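Local coordinates for putative chromatin binding protein (Chaetomium thermophilum, PDB 6QP0) that probably binds ATP and magnesium through its P-loop NTPase domain and acts as a tRNA-dependent ATPase essential for tRNA modification by Elongator, at residues R20-Y25 with D245-A250; A111-A116 with V127-L132; P218-M221 with P227-L230. All coordinates share one frame; numbering follows the deposited sequence.

Interaction 1. Residues R20-Y25 with D245-A250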
ATOM      1  N   ARG A  20       5.381  -3.998   7.323  1.00 51.01           N
ATOM      2  CA  ARG A  20       6.139  -4.029   8.568  1.00 53.57           C
ATOM      3  C   ARG A  20       7.574  -4.472   8.316  1.00 56.24           C
ATOM      4  O   ARG A  20       8.526  -3.830   8.775  1.00 57.27           O
ATOM      5  CB  ARG A  20       5.458  -4.958   9.573  1.00 54.64           C
ATOM      6  CG  ARG A  20       4.122  -4.446  10.085  1.00 54.41           C
ATOM      7  CD  ARG A  20       3.321  -5.559  10.741  1.00 55.10           C
ATOM      8  NE  ARG A  20       2.052  -5.079  11.279  1.00 54.48           N
ATOM      9  CZ  ARG A  20       1.046  -5.868  11.645  1.00 55.53           C
ATOM     10  NH1 ARG A  20       1.151  -7.184  11.522  1.00 55.97           N
ATOM     11  NH2 ARG A  20      -0.070  -5.338  12.126  1.00 55.25           N
ATOM     12  N   GLN A  21       7.745  -5.576   7.582  1.00 56.31           N
ATOM     13  CA  GLN A  21       9.082  -6.055   7.250  1.00 56.33           C
ATOM     14  C   GLN A  21       9.892  -4.976   6.543  1.00 54.51           C
ATOM     15  O   GLN A  21      11.068  -4.759   6.866  1.00 55.74           O
ATOM     16  CB  GLN A  21       8.979  -7.304   6.373  1.00 56.62           C
ATOM     17  CG  GLN A  21       8.204  -8.449   7.008  1.00 57.74           C
ATOM     18  CD  GLN A  21       8.003  -9.618   6.060  1.00 58.51           C
ATOM     19  OE1 GLN A  21       8.697  -9.741   5.049  1.00 58.82           O
ATOM     20  NE2 GLN A  21       7.047 -10.482   6.381  1.00 59.01           N
ATOM     21  N   LEU A  22       9.281  -4.289   5.578  1.00 51.64           N
ATOM     22  CA  LEU A  22       9.975  -3.211   4.885  1.00 50.94           C
ATOM     23  C   LEU A  22      10.405  -2.123   5.860  1.00 50.71           C
ATOM     24  O   LEU A  22      11.534  -1.624   5.785  1.00 51.36           O
ATOM     25  CB  LEU A  22       9.076  -2.629   3.797  1.00 49.22           C
ATOM     26  CG  LEU A  22       9.708  -1.575   2.887  1.00 48.59           C
ATOM     27  CD1 LEU A  22      10.785  -2.188   2.011  1.00 50.00           C
ATOM     28  CD2 LEU A  22       8.643  -0.902   2.036  1.00 46.82           C
ATOM     29  N   TYR A  23       9.516  -1.739   6.780  1.00 49.96           N
ATOM     30  CA  TYR A  23       9.862  -0.737   7.783  1.00 49.92           C
ATOM     31  C   TYR A  23      11.075  -1.177   8.591  1.00 51.83           C
ATOM     32  O   TYR A  23      12.071  -0.449   8.685  1.00 52.27           O
ATOM     33  CB  TYR A  23       8.663  -0.487   8.703  1.00 49.20           C
ATOM     34  CG  TYR A  23       8.876   0.597   9.739  1.00 49.16           C
ATOM     35  CD1 TYR A  23       9.605   0.350  10.898  1.00 50.71           C
ATOM     36  CD2 TYR A  23       8.330   1.863   9.567  1.00 47.69           C
ATOM     37  CE1 TYR A  23       9.795   1.338  11.846  1.00 50.83           C
ATOM     38  CE2 TYR A  23       8.513   2.855  10.511  1.00 47.81           C
ATOM     39  CZ  TYR A  23       9.244   2.589  11.648  1.00 49.38           C
ATOM     40  OH  TYR A  23       9.427   3.578  12.586  1.00 49.63           O
ATOM     41  N   ALA A  24      11.009  -2.371   9.185  1.00 53.13           N
ATOM     42  CA  ALA A  24      12.138  -2.883   9.954  1.00 55.12           C
ATOM     43  C   ALA A  24      13.410  -2.897   9.120  1.00 55.99           C
ATOM     44  O   ALA A  24      14.480  -2.500   9.595  1.00 57.08           O
ATOM     45  CB  ALA A  24      11.824  -4.286  10.477  1.00 56.46           C
ATOM     46  N   TYR A  25      13.315  -3.349   7.867  1.00 55.67           N
ATOM     47  CA  TYR A  25      14.472  -3.315   6.980  1.00 58.88           C
ATOM     48  C   TYR A  25      14.979  -1.889   6.805  1.00 59.76           C
ATOM     49  O   TYR A  25      16.167  -1.611   6.994  1.00 59.41           O
ATOM     50  CB  TYR A  25      14.115  -3.925   5.624  1.00 56.22           C
ATOM     51  CG  TYR A  25      15.179  -3.717   4.571  1.00 57.00           C
ATOM     52  CD1 TYR A  25      15.199  -2.565   3.792  1.00 55.78           C
ATOM     53  CD2 TYR A  25      16.166  -4.668   4.357  1.00 59.14           C
ATOM     54  CE1 TYR A  25      16.171  -2.368   2.834  1.00 56.69           C
ATOM     55  CE2 TYR A  25      17.141  -4.478   3.399  1.00 60.07           C
ATOM     56  CZ  TYR A  25      17.139  -3.328   2.641  1.00 58.86           C
ATOM     57  OH  TYR A  25      18.107  -3.134   1.685  1.00 59.98           O
ATOM     58  N   ASP A 245      16.552  -4.451  -1.071  1.00 57.88           N
ATOM     59  CA  ASP A 245      17.788  -3.776  -1.456  1.00 61.01           C
ATOM     60  C   ASP A 245      17.615  -3.013  -2.767  1.00 60.46           C
ATOM     61  O   ASP A 245      18.127  -1.897  -2.916  1.00 61.55           O
ATOM     62  CB  ASP A 245      18.929  -4.791  -1.572  1.00 64.90           C
ATOM     63  CG  ASP A 245      19.521  -5.174  -0.219  1.00 66.85           C
ATOM     64  OD1 ASP A 245      20.226  -4.338   0.387  1.00 68.92           O
ATOM     65  OD2 ASP A 245      19.275  -6.308   0.242  1.00 66.59           O
ATOM     66  N   LYS A 246      16.905  -3.603  -3.734  1.00 59.16           N
ATOM     67  CA  LYS A 246      16.645  -2.903  -4.988  1.00 58.87           C
ATOM     68  C   LYS A 246      15.717  -1.715  -4.763  1.00 55.55           C
ATOM     69  O   LYS A 246      15.865  -0.673  -5.416  1.00 55.85           O
ATOM     70  CB  LYS A 246      16.060  -3.871  -6.017  1.00 58.76           C
ATOM     71  CG  LYS A 246      17.036  -4.944  -6.504  1.00 62.56           C
ATOM     72  CD  LYS A 246      16.290  -6.201  -6.929  1.00 61.90           C
ATOM     73  CE  LYS A 246      17.193  -7.221  -7.613  1.00 65.87           C
ATOM     74  NZ  LYS A 246      18.555  -7.342  -7.013  1.00 69.02           N
ATOM     75  N   ILE A 247      14.761  -1.842  -3.836  1.00 52.66           N
ATOM     76  CA  ILE A 247      13.960  -0.685  -3.444  1.00 49.91           C
ATOM     77  C   ILE A 247      14.864   0.413  -2.895  1.00 51.34           C
ATOM     78  O   ILE A 247      14.708   1.593  -3.228  1.00 50.46           O
ATOM     79  CB  ILE A 247      12.881  -1.079  -2.417  1.00 47.47           C
ATOM     80  CG1 ILE A 247      11.886  -2.081  -3.008  1.00 46.32           C
ATOM     81  CG2 ILE A 247      12.155   0.176  -1.925  1.00 45.16           C
ATOM     82  CD1 ILE A 247      10.931  -2.681  -1.986  1.00 44.85           C
ATOM     83  N   TRP A 248      15.828   0.040  -2.050  1.00 53.86           N
ATOM     84  CA  TRP A 248      16.714   1.035  -1.460  1.00 55.90           C
ATOM     85  C   TRP A 248      17.555   1.721  -2.529  1.00 58.31           C
ATOM     86  O   TRP A 248      17.654   2.954  -2.564  1.00 58.24           O
ATOM     87  CB  TRP A 248      17.614   0.387  -0.410  1.00 58.89           C
ATOM     88  CG  TRP A 248      18.517   1.369   0.255  1.00 61.62           C
ATOM     89  CD1 TRP A 248      19.792   1.689  -0.109  1.00 65.77           C
ATOM     90  CD2 TRP A 248      18.212   2.173   1.400  1.00 60.93           C
ATOM     91  NE1 TRP A 248      20.302   2.638   0.743  1.00 67.73           N
ATOM     92  CE2 TRP A 248      19.352   2.953   1.677  1.00 64.78           C
ATOM     93  CE3 TRP A 248      17.087   2.306   2.219  1.00 57.91           C
ATOM     94  CZ2 TRP A 248      19.399   3.853   2.740  1.00 65.60           C
ATOM     95  CZ3 TRP A 248      17.136   3.199   3.273  1.00 58.73           C
ATOM     96  CH2 TRP A 248      18.283   3.961   3.524  1.00 62.50           C
ATOM     97  N   ASP A 249      18.183   0.935  -3.408  1.00 60.82           N
ATOM     98  CA  ASP A 249      18.979   1.516  -4.481  1.00 63.78           C
ATOM     99  C   ASP A 249      18.136   2.413  -5.377  1.00 62.48           C
ATOM    100  O   ASP A 249      18.637   3.413  -5.905  1.00 64.16           O
ATOM    101  CB  ASP A 249      19.635   0.409  -5.307  1.00 66.96           C
ATOM    102  CG  ASP A 249      20.665  -0.374  -4.518  1.00 70.32           C
ATOM    103  OD1 ASP A 249      21.293   0.213  -3.613  1.00 71.99           O
ATOM    104  OD2 ASP A 249      20.847  -1.577  -4.802  1.00 71.56           O
ATOM    105  N   ALA A 250      16.855   2.078  -5.555  1.00 61.61           N
ATOM    106  CA  ALA A 250      15.987   2.887  -6.402  1.00 59.40           C
ATOM    107  C   ALA A 250      15.732   4.259  -5.791  1.00 58.30           C
ATOM    108  O   ALA A 250      15.741   5.271  -6.502  1.00 60.53           O
ATOM    109  CB  ALA A 250      14.666   2.155  -6.642  1.00 56.35           C
TER
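Asp-245 OD1 takes a hydrogen bond from Tyr-25 OH at 2.8 Å and also a salt bridge from Arg-29 NH1, one turn further along the helix of Tyr-25. The phenol and the carboxylate cross at about a right angle, and their planes are perpendicular. OD1 lies in the plane of the tyrosine ring, at its hydroxyl edge. The hydroxyl, in turn, comes to OD1 from above the carboxylate plane, 85° out of it. The two partners of OD1 together probably limit rotation of the carboxylate and may favour its ionised form.

Tyr-25 reaches across because its CG is anti to the backbone N (chi1 170°), which extends the ring toward helix 237-250. Trp-248 CB lies beside the edge of that ring, 4.1 Å from Tyr-25 OH. The indole of Trp-248 makes a cation-pi contact with Arg-29, so the same arginine serves two residues of helix 237-250.

The two helices lie in a P-loop NTPase fold. Helix 15-31 is the one that follows the P-loop, and helix 237-250 is the last helix of the modelled chain. Their local axes come no closer than 11.6 Å and cross at -61°. At that spacing, large side chains have to bridge the gap.

A second, purely apolar bridge joins Leu-22 and Ile-247. Leu-22 CD1 meets Ile-247 CD1 at 4.0 Å, methyl against methyl, with the two side chains running obliquely to one another. Phe-244 packs against both Leu-22 and Tyr-25, and Ile-128 of strand 125-130 touches Leu-22.

Interaction 2. Residues A111-A116 with V127-L132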
ATOM      1  N   ALA A 111      -8.283  11.071  -0.624  1.00 29.92           N
ATOM      2  CA  ALA A 111      -7.937  12.406  -0.150  1.00 30.06           C
ATOM      3  C   ALA A 111      -7.171  12.327   1.165  1.00 29.67           C
ATOM      4  O   ALA A 111      -6.119  12.956   1.324  1.00 29.66           O
ATOM      5  CB  ALA A 111      -9.203  13.248   0.008  1.00 30.71           C
ATOM      6  N   ALA A 112      -7.679  11.539   2.116  1.00 29.55           N
ATOM      7  CA  ALA A 112      -7.004  11.388   3.400  1.00 29.47           C
ATOM      8  C   ALA A 112      -5.599  10.833   3.214  1.00 29.54           C
ATOM      9  O   ALA A 112      -4.632  11.349   3.787  1.00 29.14           O
ATOM     10  CB  ALA A 112      -7.823  10.479   4.318  1.00 29.55           C
ATOM     11  N   LEU A 113      -5.467   9.773   2.413  1.00 31.62           N
ATOM     12  CA  LEU A 113      -4.153   9.196   2.152  1.00 31.77           C
ATOM     13  C   LEU A 113      -3.232  10.220   1.502  1.00 31.35           C
ATOM     14  O   LEU A 113      -2.077  10.384   1.911  1.00 30.90           O
ATOM     15  CB  LEU A 113      -4.294   7.959   1.263  1.00 31.67           C
ATOM     16  CG  LEU A 113      -5.006   6.748   1.868  1.00 30.63           C
ATOM     17  CD1 LEU A 113      -5.437   5.781   0.776  1.00 31.01           C
ATOM     18  CD2 LEU A 113      -4.113   6.044   2.877  1.00 30.87           C
ATOM     19  N   TYR A 114      -3.734  10.929   0.489  1.00 30.41           N
ATOM     20  CA  TYR A 114      -2.909  11.899  -0.220  1.00 30.41           C
ATOM     21  C   TYR A 114      -2.357  12.949   0.737  1.00 30.81           C
ATOM     22  O   TYR A 114      -1.165  13.280   0.695  1.00 30.17           O
ATOM     23  CB  TYR A 114      -3.722  12.552  -1.340  1.00 31.44           C
ATOM     24  CG  TYR A 114      -2.943  13.555  -2.158  1.00 33.59           C
ATOM     25  CD1 TYR A 114      -2.904  14.896  -1.796  1.00 34.71           C
ATOM     26  CD2 TYR A 114      -2.243  13.164  -3.293  1.00 33.90           C
ATOM     27  CE1 TYR A 114      -2.192  15.818  -2.539  1.00 36.80           C
ATOM     28  CE2 TYR A 114      -1.528  14.078  -4.043  1.00 35.85           C
ATOM     29  CZ  TYR A 114      -1.505  15.404  -3.661  1.00 37.47           C
ATOM     30  OH  TYR A 114      -0.796  16.322  -4.402  1.00 39.13           O
ATOM     31  N   ALA A 115      -3.209  13.477   1.620  1.00 31.26           N
ATOM     32  CA  ALA A 115      -2.770  14.506   2.556  1.00 31.28           C
ATOM     33  C   ALA A 115      -1.724  13.963   3.521  1.00 30.21           C
ATOM     34  O   ALA A 115      -0.700  14.609   3.775  1.00 30.79           O
ATOM     35  CB  ALA A 115      -3.971  15.059   3.323  1.00 31.87           C
ATOM     36  N   ALA A 116      -1.968  12.773   4.076  1.00 29.77           N
ATOM     37  CA  ALA A 116      -1.021  12.183   5.015  1.00 29.96           C
ATOM     38  C   ALA A 116       0.367  12.061   4.402  1.00 30.30           C
ATOM     39  O   ALA A 116       1.374  12.315   5.074  1.00 30.91           O
ATOM     40  CB  ALA A 116      -1.523  10.814   5.473  1.00 29.64           C
ATOM     41  N   VAL A 127       8.575   7.198   2.855  1.00 34.93           N
ATOM     42  CA  VAL A 127       7.178   7.007   3.229  1.00 33.39           C
ATOM     43  C   VAL A 127       6.697   5.678   2.666  1.00 32.73           C
ATOM     44  O   VAL A 127       6.816   5.427   1.461  1.00 32.56           O
ATOM     45  CB  VAL A 127       6.298   8.163   2.720  1.00 32.62           C
ATOM     46  CG1 VAL A 127       4.828   7.882   2.996  1.00 31.58           C
ATOM     47  CG2 VAL A 127       6.722   9.476   3.361  1.00 33.72           C
ATOM     48  N   ILE A 128       6.153   4.835   3.540  1.00 33.30           N
ATOM     49  CA  ILE A 128       5.546   3.568   3.153  1.00 34.50           C
ATOM     50  C   ILE A 128       4.034   3.735   3.213  1.00 34.00           C
ATOM     51  O   ILE A 128       3.471   3.960   4.291  1.00 34.79           O
ATOM     52  CB  ILE A 128       5.996   2.422   4.073  1.00 35.20           C
ATOM     53  CG1 ILE A 128       7.515   2.260   4.038  1.00 35.94           C
ATOM     54  CG2 ILE A 128       5.303   1.129   3.673  1.00 34.56           C
ATOM     55  CD1 ILE A 128       8.052   1.363   5.136  1.00 36.42           C
ATOM     56  N   LEU A 129       3.371   3.608   2.066  1.00 32.06           N
ATOM     57  CA  LEU A 129       1.918   3.737   1.981  1.00 31.39           C
ATOM     58  C   LEU A 129       1.328   2.332   1.887  1.00 31.56           C
ATOM     59  O   LEU A 129       1.313   1.721   0.816  1.00 30.05           O
ATOM     60  CB  LEU A 129       1.516   4.603   0.791  1.00 31.14           C
ATOM     61  CG  LEU A 129       0.037   4.983   0.709  1.00 30.03           C
ATOM     62  CD1 LEU A 129      -0.368   5.823   1.906  1.00 31.16           C
ATOM     63  CD2 LEU A 129      -0.267   5.721  -0.585  1.00 29.19           C
ATOM     64  N   ASP A 130       0.848   1.823   3.020  1.00 31.24           N
ATOM     65  CA  ASP A 130       0.248   0.492   3.105  1.00 31.64           C
ATOM     66  C   ASP A 130      -1.253   0.638   2.893  1.00 33.63           C
ATOM     67  O   ASP A 130      -2.016   0.896   3.826  1.00 35.30           O
ATOM     68  CB  ASP A 130       0.577  -0.151   4.448  1.00 31.77           C
ATOM     69  CG  ASP A 130      -0.235  -1.408   4.721  1.00 32.45           C
ATOM     70  OD1 ASP A 130      -0.929  -1.902   3.809  1.00 32.26           O
ATOM     71  OD2 ASP A 130      -0.181  -1.900   5.868  1.00 33.37           O
ATOM     72  N   SER A 131      -1.683   0.466   1.646  1.00 36.45           N
ATOM     73  CA  SER A 131      -3.099   0.506   1.315  1.00 37.51           C
ATOM     74  C   SER A 131      -3.309  -0.254   0.015  1.00 35.93           C
ATOM     75  O   SER A 131      -2.359  -0.518  -0.729  1.00 36.96           O
ATOM     76  CB  SER A 131      -3.612   1.943   1.190  1.00 39.09           C
ATOM     77  OG  SER A 131      -4.994   1.960   0.876  1.00 40.49           O
ATOM     78  N   LEU A 132      -4.569  -0.606  -0.248  1.00 30.58           N
ATOM     79  CA  LEU A 132      -4.903  -1.322  -1.475  1.00 30.87           C
ATOM     80  C   LEU A 132      -4.265  -0.652  -2.688  1.00 31.76           C
ATOM     81  O   LEU A 132      -3.649  -1.318  -3.527  1.00 30.50           O
ATOM     82  CB  LEU A 132      -6.422  -1.404  -1.633  1.00 31.39           C
ATOM     83  CG  LEU A 132      -7.152  -2.259  -0.593  1.00 32.32           C
ATOM     84  CD1 LEU A 132      -8.645  -1.965  -0.603  1.00 32.87           C
ATOM     85  CD2 LEU A 132      -6.908  -3.744  -0.839  1.00 33.18           C
TER
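Leu-113 carries the helix side of this contact, with one methyl for each of two partners. Its CD2 meets Leu-129 CD1 at 3.9 Å, and the two leucines run at a slant to one another. Its CD1 lies 3.8 Å from Ser-131 OG, a van der Waals contact of a methyl with a hydroxyl oxygen. With CG anti to the carbonyl carbon (chi1 -67°), Leu-113 directs its branches to Leu-129 and Ser-131. Leu-129 has CG anti to the backbone N (chi1 -171°) and extends toward the helix.

The buried hydroxyl of Ser-131 is satisfied by a hydrogen bond with Asp-78 OD1. Leu-113 also touches Asp-78, Leu-81 and Trp-138, while Leu-129 packs on Ile-76 and Leu-142.

Asp-130, between Leu-129 and Ser-131, has its CB directed away from the helix. It belongs to the magnesium site with Thr-16, and its OD2 is hydrogen-bonded to Thr-16 OG1 and Tyr-75 OH. Helix 106-120 thus packs on one face of the strand while Asp-130 faces the nucleotide side. An aspartate on the parallel strand next to the P-loop strand 4-9, at the magnesium ion, fits the Walker B position of P-loop NTPases.

Interaction 3. Residues P218-M221 with P227-L230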
ATOM      1  N   PRO A 218      -0.518  -3.561 -11.382  1.00 34.89           N
ATOM      2  CA  PRO A 218       0.516  -2.593 -11.760  1.00 34.53           C
ATOM      3  C   PRO A 218       1.145  -2.958 -13.098  1.00 35.09           C
ATOM      4  O   PRO A 218       1.441  -4.123 -13.373  1.00 35.21           O
ATOM      5  CB  PRO A 218       1.527  -2.677 -10.611  1.00 33.21           C
ATOM      6  CG  PRO A 218       0.735  -3.171  -9.451  1.00 33.00           C
ATOM      7  CD  PRO A 218      -0.291  -4.108 -10.029  1.00 34.18           C
ATOM      8  N   ASN A 219       1.341  -1.940 -13.933  1.00 34.63           N
ATOM      9  CA  ASN A 219       1.860  -2.126 -15.283  1.00 34.21           C
ATOM     10  C   ASN A 219       3.243  -1.503 -15.395  1.00 33.84           C
ATOM     11  O   ASN A 219       3.363  -0.270 -15.481  1.00 32.40           O
ATOM     12  CB  ASN A 219       0.905  -1.497 -16.303  1.00 34.30           C
ATOM     13  CG  ASN A 219       1.250  -1.865 -17.724  1.00 34.46           C
ATOM     14  OD1 ASN A 219       2.354  -2.330 -18.006  1.00 34.48           O
ATOM     15  ND2 ASN A 219       0.306  -1.657 -18.634  1.00 35.75           N
ATOM     16  N   PRO A 220       4.319  -2.297 -15.399  1.00 33.82           N
ATOM     17  CA  PRO A 220       5.664  -1.710 -15.532  1.00 33.02           C
ATOM     18  C   PRO A 220       5.893  -0.999 -16.854  1.00 33.47           C
ATOM     19  O   PRO A 220       6.921  -0.326 -17.003  1.00 33.96           O
ATOM     20  CB  PRO A 220       6.598  -2.920 -15.388  1.00 35.37           C
ATOM     21  CG  PRO A 220       5.777  -3.972 -14.718  1.00 35.15           C
ATOM     22  CD  PRO A 220       4.373  -3.755 -15.192  1.00 34.96           C
ATOM     23  N   MET A 221       4.985  -1.140 -17.822  1.00 34.10           N
ATOM     24  CA  MET A 221       5.098  -0.373 -19.056  1.00 35.33           C
ATOM     25  C   MET A 221       4.857   1.111 -18.806  1.00 35.43           C
ATOM     26  O   MET A 221       5.347   1.954 -19.566  1.00 37.97           O
ATOM     27  CB  MET A 221       4.106  -0.900 -20.093  1.00 36.28           C
ATOM     28  CG  MET A 221       4.248  -2.387 -20.396  1.00 36.54           C
ATOM     29  SD  MET A 221       5.731  -2.779 -21.344  1.00 37.51           S
ATOM     30  CE  MET A 221       5.269  -2.173 -22.963  1.00 39.34           C
ATOM     31  N   PRO A 227       9.454   2.077 -10.773  1.00 38.69           N
ATOM     32  CA  PRO A 227       9.919   0.681 -10.738  1.00 39.25           C
ATOM     33  C   PRO A 227       9.008  -0.221  -9.904  1.00 37.91           C
ATOM     34  O   PRO A 227       8.673   0.122  -8.773  1.00 38.56           O
ATOM     35  CB  PRO A 227      11.314   0.786 -10.110  1.00 40.70           C
ATOM     36  CG  PRO A 227      11.313   2.081  -9.372  1.00 41.29           C
ATOM     37  CD  PRO A 227      10.414   3.000 -10.141  1.00 39.73           C
ATOM     38  N   LEU A 228       8.611  -1.357 -10.471  1.00 36.25           N
ATOM     39  CA  LEU A 228       7.696  -2.280  -9.814  1.00 35.59           C
ATOM     40  C   LEU A 228       8.477  -3.376  -9.100  1.00 35.79           C
ATOM     41  O   LEU A 228       9.488  -3.866  -9.608  1.00 38.97           O
ATOM     42  CB  LEU A 228       6.732  -2.906 -10.824  1.00 33.34           C
ATOM     43  CG  LEU A 228       5.752  -3.938 -10.258  1.00 35.59           C
ATOM     44  CD1 LEU A 228       4.889  -3.326  -9.164  1.00 34.84           C
ATOM     45  CD2 LEU A 228       4.881  -4.524 -11.360  1.00 34.98           C
ATOM     46  N   PHE A 229       7.997  -3.753  -7.918  1.00 37.40           N
ATOM     47  CA  PHE A 229       8.560  -4.856  -7.154  1.00 39.87           C
ATOM     48  C   PHE A 229       7.417  -5.697  -6.608  1.00 42.13           C
ATOM     49  O   PHE A 229       6.347  -5.177  -6.280  1.00 43.13           O
ATOM     50  CB  PHE A 229       9.443  -4.363  -6.003  1.00 41.82           C
ATOM     51  CG  PHE A 229      10.494  -3.378  -6.426  1.00 40.67           C
ATOM     52  CD1 PHE A 229      11.758  -3.808  -6.792  1.00 41.31           C
ATOM     53  CD2 PHE A 229      10.220  -2.021  -6.453  1.00 39.67           C
ATOM     54  CE1 PHE A 229      12.728  -2.905  -7.179  1.00 40.45           C
ATOM     55  CE2 PHE A 229      11.185  -1.113  -6.842  1.00 38.89           C
ATOM     56  CZ  PHE A 229      12.440  -1.556  -7.205  1.00 38.97           C
ATOM     57  N   LEU A 230       7.649  -7.004  -6.519  1.00 41.15           N
ATOM     58  CA  LEU A 230       6.631  -7.941  -6.068  1.00 43.01           C
ATOM     59  C   LEU A 230       7.204  -8.859  -4.999  1.00 46.59           C
ATOM     60  O   LEU A 230       8.405  -9.141  -4.976  1.00 46.36           O
ATOM     61  CB  LEU A 230       6.086  -8.776  -7.236  1.00 42.26           C
ATOM     62  CG  LEU A 230       5.435  -7.997  -8.382  1.00 40.75           C
ATOM     63  CD1 LEU A 230       6.474  -7.484  -9.367  1.00 40.03           C
ATOM     64  CD2 LEU A 230       4.398  -8.856  -9.093  1.00 42.29           C
TER
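Leu-228 meets Pro-218 and Pro-220 through apolar contacts alone. Its CD1 meets Pro-218 CB at 3.7 Å. Its CD2 meets Pro-220 CG at 3.5 Å, and the same methyl also lies 3.9 Å from Pro-218 CB. The isopropyl end of the leucine is therefore shared between two proline rings. Pro-218 crosses the leucine side chain at about a right angle, whereas Pro-220 meets it obliquely. CG of Leu-228 lies anti to the backbone N (chi1 178°), which carries both methyls out to the prolines. Pro-220 CG is also 4.1 Å from Leu-228 CB, so this ring touches the stem of the leucine as well as its end. Pro-218 is buried, while Pro-220 lies at the surface.

The polar bonds stay within the loop and shape it. Asn-219 OD1 accepts from Met-221 N at 2.9 Å, which makes an Asx turn. The N-H points at OD1 with an angle of 152°. The donor sits above the carbonyl plane of the amide, 43° out of it. The backbone of Asn-219 has further partners: its N is hydrogen-bonded to Asp-225 OD2, and its O to Thr-222 OG1. These bonds fix the backbone at Asn-219, whose CB is directed away from the strand. Between the segments the chain turns back, and a cis peptide bond precedes Pro-227.

Leu-228 opens strand 228-231, an outermost strand of the parallel sheet. Backbone bonds from Pro-227 and Phe-229 join it to Val-155 and Gln-157 of strand 153-158. Leu-228 also touches Val-155, and Pro-218 touches Gln-157. Phe-229 packs against Val-243, Lys-246 and Ile-247, so helix 237-250 covers the face of the strand turned away from the proline loop.

How the interactions relate
From the N terminus, the chain passes through the P-loop into helix 15-31, where interaction 1 opens. It closes only at helix 237-250, after a loop of 219 residues. Interactions 2 and 3 both fall within this loop, one after the other, and they do not cross. Interaction 2 closes a short connection from helix 106-120 to strand 125-130. Interaction 3 closes a shorter one, from the loop after helix 205-213 to strand 228-231. Both reach the same parallel sheet, with centres about 19 Å apart. Interaction 1 touches each of them: helix 15-31 packs on strand 125-130, and helix 237-250 on strand 228-231.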